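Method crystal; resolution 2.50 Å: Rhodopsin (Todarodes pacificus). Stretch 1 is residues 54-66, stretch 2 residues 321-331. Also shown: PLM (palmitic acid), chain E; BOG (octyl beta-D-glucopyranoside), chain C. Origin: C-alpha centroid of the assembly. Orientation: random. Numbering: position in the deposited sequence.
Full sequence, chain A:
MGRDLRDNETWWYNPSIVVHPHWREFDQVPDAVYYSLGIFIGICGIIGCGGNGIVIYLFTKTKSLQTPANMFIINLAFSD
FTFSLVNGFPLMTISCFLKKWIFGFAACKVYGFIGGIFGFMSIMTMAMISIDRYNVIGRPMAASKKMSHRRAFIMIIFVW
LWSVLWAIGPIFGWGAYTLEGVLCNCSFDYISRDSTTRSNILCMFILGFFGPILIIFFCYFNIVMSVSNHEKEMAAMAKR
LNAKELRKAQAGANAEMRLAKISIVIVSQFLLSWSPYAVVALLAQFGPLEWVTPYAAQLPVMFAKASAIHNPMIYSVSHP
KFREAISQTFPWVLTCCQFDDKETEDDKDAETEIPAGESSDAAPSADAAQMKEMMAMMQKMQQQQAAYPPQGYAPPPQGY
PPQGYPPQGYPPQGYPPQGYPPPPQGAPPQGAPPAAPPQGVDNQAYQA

Stretch 1 54-66: IVIYLFTKTKSLQ
Stretch 2 (321-331) KFREAISQTFP

How do the two backbones meet? Residues 54-61 form the last part of a helix that begins earlier in the chain, and residues from Lys 321 onward continue another. Their axes cross nearly at right angles, 99° between N-to-C directions, and approach to 10.4 Å. The register is fixed at two places: Leu 58 CA lies 6.9 Å from Ala 325 CA, and Ser 64 CA lies 7.1 Å from Lys 321 CA. Thr 62 is the first residue to leave the helical range, at phi/psi -94/139, and a type I turn then runs from Lys 63 to Gln 66.

Which bump fills the central hollow? Leu 58 is the knob, its CA-to-CB bond pointing toward the second helix and its side chain set among Phe 322, Ala 325, Ile 326 and Thr 329. Both torsions are off the usual wells, chi1 -103° and chi2 34°. Leu 58 CD2 reaches 3.6 Å from Ile 326 CG1 and 3.7 Å from Phe 322 CE1; Leu 58 CG lies 3.9 Å from Ala 325 CB, and Leu 58 CD1 3.4 Å from Thr 329 OG1. The small methyl of Ala 325 forms part of the floor. Thr 62 OG1 also approaches that methyl, 3.9 Å from Ala 325 CB, while donating a hydrogen bond to Leu 58 O at 2.9 Å.

What do the aromatic rings add around this knob? Phe 322 (chi1 t, chi2 60°) has its CA-to-CB bond sideways, but its ring comes nearer and fills the space beside Val 55, Leu 58 and Phe 59. Phe 322 CE1 is 4.0 Å from Val 55 CA, and Phe 322 CD1 is 3.4 Å from Phe 59 CE1. The latter two rings are oblique, with centroids 5.5 Å apart and planes at 34°; Phe 59 has chi1 -90° and chi2 78°. Farther along, Phe 330 (chi1 m, chi2 -69°) has its CA-to-CB bond toward the first helix, and its ring edge meets Tyr 57 and Leu 58: Phe 330 CE2 lies 3.8 Å from Tyr 57 CD1 and 4.1 Å from Leu 58 CD1. Tyr 57 has chi1 t and chi2 -110°. Ile 54 (m, t) touches both phenylalanines, Ile 54 CG2 lying 4.4 Å from Phe 322 CZ and 4.4 Å from Phe 330 CD2.

How is the turn joined to the second helix? Leu 65 (m, t) packs close, Leu 65 CD2 lying 3.3 Å from Lys 321 CB. Lys 321 has chi1 -83° and is otherwise all t, an extended chain that carries its amine past Ser 64 CB, which lies 4.1 Å from Lys 321 CD. A weak hydrogen bond runs from Lys 321 NZ to Ser 64 O at 3.3 Å; another weak one reaches O3 of the octyl glucoside from Lys 321 NZ at 3.1 Å. The polar link therefore lies beside a contact built mainly from apolar packing, with 592 Å² buried over both sides.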

# COMPACT_ATOMS: atom_id res chain seq x y z
N ILE A 54 -0.06 -7.63 13.04
CA ILE A 54 -1.00 -7.16 14.03
C ILE A 54 -2.34 -6.76 13.43
O ILE A 54 -3.39 -7.11 13.97
CB ILE A 54 -0.44 -5.95 14.79
CG1 ILE A 54 0.86 -6.34 15.49
CG2 ILE A 54 -1.47 -5.45 15.79
CD1 ILE A 54 1.43 -5.25 16.36
N VAL A 55 -2.32 -6.04 12.31
CA VAL A 55 -3.57 -5.64 11.70
C VAL A 55 -4.31 -6.88 11.24
O VAL A 55 -5.50 -7.04 11.52
CB VAL A 55 -3.36 -4.61 10.52
CG1 VAL A 55 -2.06 -4.87 9.82
CG2 VAL A 55 -4.52 -4.69 9.53
N ILE A 56 -3.62 -7.79 10.57
CA ILE A 56 -4.26 -9.02 10.13
C ILE A 56 -4.82 -9.81 11.32
O ILE A 56 -5.95 -10.30 11.26
CB ILE A 56 -3.30 -9.94 9.37
CG1 ILE A 56 -2.82 -9.26 8.08
CG2 ILE A 56 -3.99 -11.27 9.07
CD1 ILE A 56 -1.87 -10.12 7.27
N TYR A 57 -4.03 -9.93 12.38
CA TYR A 57 -4.45 -10.67 13.57
C TYR A 57 -5.67 -10.00 14.18
O TYR A 57 -6.73 -10.62 14.28
CB TYR A 57 -3.31 -10.73 14.59
CG TYR A 57 -3.67 -11.42 15.90
CD1 TYR A 57 -3.80 -10.69 17.08
CD2 TYR A 57 -3.87 -12.80 15.95
CE1 TYR A 57 -4.12 -11.31 18.27
CE2 TYR A 57 -4.20 -13.43 17.14
CZ TYR A 57 -4.32 -12.68 18.30
OH TYR A 57 -4.65 -13.29 19.49
N LEU A 58 -5.52 -8.73 14.57
CA LEU A 58 -6.62 -7.98 15.17
C LEU A 58 -7.88 -7.87 14.30
O LEU A 58 -8.99 -8.08 14.79
CB LEU A 58 -6.13 -6.58 15.56
CG LEU A 58 -5.84 -6.33 17.04
CD1 LEU A 58 -5.29 -7.58 17.71
CD2 LEU A 58 -4.86 -5.17 17.18
N PHE A 59 -7.72 -7.56 13.02
CA PHE A 59 -8.90 -7.42 12.16
C PHE A 59 -9.66 -8.72 11.90
O PHE A 59 -10.88 -8.71 11.83
CB PHE A 59 -8.54 -6.74 10.83
CG PHE A 59 -8.66 -5.23 10.86
CD1 PHE A 59 -7.68 -4.44 11.45
CD2 PHE A 59 -9.78 -4.61 10.31
CE1 PHE A 59 -7.81 -3.05 11.49
CE2 PHE A 59 -9.92 -3.22 10.35
CZ PHE A 59 -8.94 -2.44 10.94
N THR A 60 -8.96 -9.85 11.77
CA THR A 60 -9.66 -11.11 11.55
C THR A 60 -10.27 -11.67 12.84
O THR A 60 -11.18 -12.49 12.78
CB THR A 60 -8.75 -12.21 10.97
OG1 THR A 60 -7.53 -12.26 11.70
CG2 THR A 60 -8.45 -11.96 9.51
N LYS A 61 -9.78 -11.22 13.99
CA LYS A 61 -10.28 -11.76 15.25
C LYS A 61 -11.14 -10.87 16.14
O LYS A 61 -11.71 -11.35 17.12
CB LYS A 61 -9.10 -12.30 16.05
CG LYS A 61 -8.40 -13.46 15.35
CD LYS A 61 -9.39 -14.59 15.06
CE LYS A 61 -8.79 -15.66 14.17
NZ LYS A 61 -9.76 -16.75 13.85
N THR A 62 -11.25 -9.59 15.81
CA THR A 62 -12.07 -8.70 16.62
C THR A 62 -13.47 -8.63 16.04
O THR A 62 -13.63 -8.57 14.82
CB THR A 62 -11.48 -7.30 16.70
OG1 THR A 62 -10.18 -7.35 17.30
CG2 THR A 62 -12.37 -6.39 17.51
N LYS A 63 -14.49 -8.65 16.90
CA LYS A 63 -15.88 -8.61 16.47
C LYS A 63 -16.31 -7.26 15.91
O LYS A 63 -17.07 -7.19 14.95
CB LYS A 63 -16.81 -9.00 17.63
CG LYS A 63 -18.28 -9.08 17.23
CD LYS A 63 -19.20 -9.49 18.38
CE LYS A 63 -19.25 -8.43 19.47
NZ LYS A 63 -20.20 -8.80 20.56
N SER A 64 -15.82 -6.19 16.52
CA SER A 64 -16.17 -4.85 16.07
C SER A 64 -15.58 -4.52 14.71
O SER A 64 -16.02 -3.57 14.05
CB SER A 64 -15.72 -3.81 17.10
OG SER A 64 -14.34 -3.94 17.38
N LEU A 65 -14.60 -5.31 14.28
CA LEU A 65 -13.95 -5.09 12.99
C LEU A 65 -14.33 -6.16 11.96
O LEU A 65 -13.58 -6.41 11.02
CB LEU A 65 -12.44 -5.08 13.17
CG LEU A 65 -11.81 -4.32 14.34
CD1 LEU A 65 -10.29 -4.42 14.27
CD2 LEU A 65 -12.25 -2.87 14.31
N GLN A 66 -15.50 -6.78 12.12
CA GLN A 66 -15.94 -7.85 11.22
C GLN A 66 -16.72 -7.50 9.95
O GLN A 66 -17.29 -8.39 9.31
CB GLN A 66 -16.75 -8.87 12.02
CG GLN A 66 -16.19 -10.28 11.98
CD GLN A 66 -14.83 -10.37 12.63
OE1 GLN A 66 -13.90 -9.69 12.22
NE2 GLN A 66 -14.72 -11.21 13.66
N LYS A 321 -11.63 2.11 16.41
CA LYS A 321 -11.88 0.71 16.73
C LYS A 321 -10.59 -0.07 16.80
O LYS A 321 -10.38 -0.86 17.72
CB LYS A 321 -12.82 0.07 15.70
CG LYS A 321 -14.30 0.33 15.97
CD LYS A 321 -15.18 -0.33 14.92
CE LYS A 321 -16.65 -0.05 15.20
NZ LYS A 321 -17.54 -0.66 14.17
N PHE A 322 -9.70 0.16 15.83
CA PHE A 322 -8.42 -0.54 15.79
C PHE A 322 -7.58 -0.19 17.01
O PHE A 322 -6.96 -1.06 17.62
CB PHE A 322 -7.66 -0.18 14.52
CG PHE A 322 -6.33 -0.86 14.40
CD1 PHE A 322 -6.25 -2.25 14.37
CD2 PHE A 322 -5.16 -0.12 14.29
CE1 PHE A 322 -5.02 -2.88 14.24
CE2 PHE A 322 -3.93 -0.74 14.16
CZ PHE A 322 -3.86 -2.13 14.13
N ARG A 323 -7.56 1.09 17.36
CA ARG A 323 -6.80 1.53 18.52
C ARG A 323 -7.38 0.92 19.78
O ARG A 323 -6.66 0.66 20.75
CB ARG A 323 -6.83 3.06 18.62
CG ARG A 323 -5.85 3.77 17.70
CD ARG A 323 -6.11 5.26 17.65
NE ARG A 323 -6.12 5.89 18.97
CZ ARG A 323 -5.04 6.15 19.70
NH1 ARG A 323 -3.83 5.84 19.25
NH2 ARG A 323 -5.17 6.74 20.88
N GLU A 324 -8.68 0.69 19.77
CA GLU A 324 -9.36 0.10 20.91
C GLU A 324 -8.75 -1.29 21.10
O GLU A 324 -8.13 -1.59 22.11
CB GLU A 324 -10.86 -0.00 20.60
CG GLU A 324 -11.79 0.04 21.80
CD GLU A 324 -13.21 -0.38 21.42
OE1 GLU A 324 -14.13 -0.16 22.23
OE2 GLU A 324 -13.38 -0.94 20.31
N ALA A 325 -8.92 -2.12 20.08
CA ALA A 325 -8.41 -3.48 20.08
C ALA A 325 -6.96 -3.56 20.54
O ALA A 325 -6.60 -4.43 21.34
CB ALA A 325 -8.55 -4.08 18.67
N ILE A 326 -6.10 -2.68 20.05
CA ILE A 326 -4.71 -2.72 20.46
C ILE A 326 -4.60 -2.56 21.97
O ILE A 326 -3.95 -3.36 22.64
CB ILE A 326 -3.86 -1.62 19.75
CG1 ILE A 326 -3.84 -1.86 18.25
CG2 ILE A 326 -2.42 -1.64 20.27
CD1 ILE A 326 -2.93 -0.92 17.49
N SER A 327 -5.27 -1.54 22.50
CA SER A 327 -5.23 -1.28 23.94
C SER A 327 -5.66 -2.50 24.74
O SER A 327 -5.22 -2.70 25.87
CB SER A 327 -6.15 -0.10 24.27
OG SER A 327 -7.51 -0.43 24.08
N GLN A 328 -6.53 -3.31 24.14
CA GLN A 328 -7.05 -4.52 24.76
C GLN A 328 -6.21 -5.77 24.53
O GLN A 328 -6.42 -6.78 25.20
CB GLN A 328 -8.47 -4.80 24.25
CG GLN A 328 -9.55 -3.86 24.79
CD GLN A 328 -10.77 -3.80 23.89
OE1 GLN A 328 -11.88 -3.61 24.36
NE2 GLN A 328 -10.56 -3.93 22.58
N THR A 329 -5.25 -5.74 23.61
CA THR A 329 -4.45 -6.93 23.36
C THR A 329 -2.92 -6.71 23.39
O THR A 329 -2.19 -7.53 23.95
CB THR A 329 -4.86 -7.59 22.02
OG1 THR A 329 -4.29 -6.86 20.92
CG2 THR A 329 -6.37 -7.56 21.87
N PHE A 330 -2.45 -5.63 22.79
CA PHE A 330 -1.02 -5.32 22.77
C PHE A 330 -0.82 -3.87 23.21
O PHE A 330 -0.07 -3.11 22.61
CB PHE A 330 -0.45 -5.53 21.36
CG PHE A 330 -0.59 -6.93 20.85
CD1 PHE A 330 0.15 -7.97 21.42
CD2 PHE A 330 -1.50 -7.23 19.84
CE1 PHE A 330 -0.01 -9.28 20.98
CE2 PHE A 330 -1.67 -8.54 19.39
CZ PHE A 330 -0.92 -9.57 19.96
N PRO A 331 -1.49 -3.48 24.31
CA PRO A 331 -1.43 -2.13 24.86
C PRO A 331 -0.08 -1.41 24.87
O PRO A 331 -0.05 -0.19 24.81
CB PRO A 331 -2.01 -2.31 26.27
CG PRO A 331 -1.68 -3.72 26.60
CD PRO A 331 -2.04 -4.41 25.32
C1 PLM E . -7.16 -17.85 11.52
O2 PLM E . -6.78 -18.45 12.51
C2 PLM E . -6.66 -16.42 11.28
C3 PLM E . -5.86 -16.25 9.98
C4 PLM E . -4.46 -15.71 10.28
C5 PLM E . -3.77 -15.27 9.02
C6 PLM E . -2.39 -14.75 9.36
C7 PLM E . -1.49 -14.81 8.15
C8 PLM E . -0.07 -14.29 8.45
C9 PLM E . 0.69 -13.93 7.18
CA PLM E . 1.53 -15.07 6.66
CB PLM E . 1.73 -14.94 5.16
CC PLM E . 2.88 -15.80 4.67
CD PLM E . 3.06 -15.67 3.18
CE PLM E . 4.52 -15.48 2.84
CF PLM E . 5.07 -16.60 1.97
CG PLM E . 6.54 -16.38 1.65
C1 BOG C . -17.58 0.30 9.10
O1 BOG C . -16.84 0.87 8.11
C2 BOG C . -17.44 1.34 10.18
O2 BOG C . -16.04 1.55 10.61
C3 BOG C . -18.25 0.75 11.25
O3 BOG C . -18.14 1.70 12.24
C4 BOG C . -19.73 0.52 10.74
O4 BOG C . -20.51 -0.04 11.75
C5 BOG C . -19.81 -0.49 9.67
O5 BOG C . -19.01 0.10 8.66
C6 BOG C . -21.29 -0.70 9.15
O6 BOG C . -21.29 -1.77 8.06
C1' BOG C . -16.19 -0.26 7.61
C2' BOG C . -15.68 0.25 6.35
C3' BOG C . -14.22 -0.02 6.48
C4' BOG C . -13.69 1.12 5.84
C5' BOG C . -12.26 0.77 5.61
C6' BOG C . -11.65 2.06 5.62
C7' BOG C . -10.23 1.71 5.47
C8' BOG C . -9.60 2.82 6.12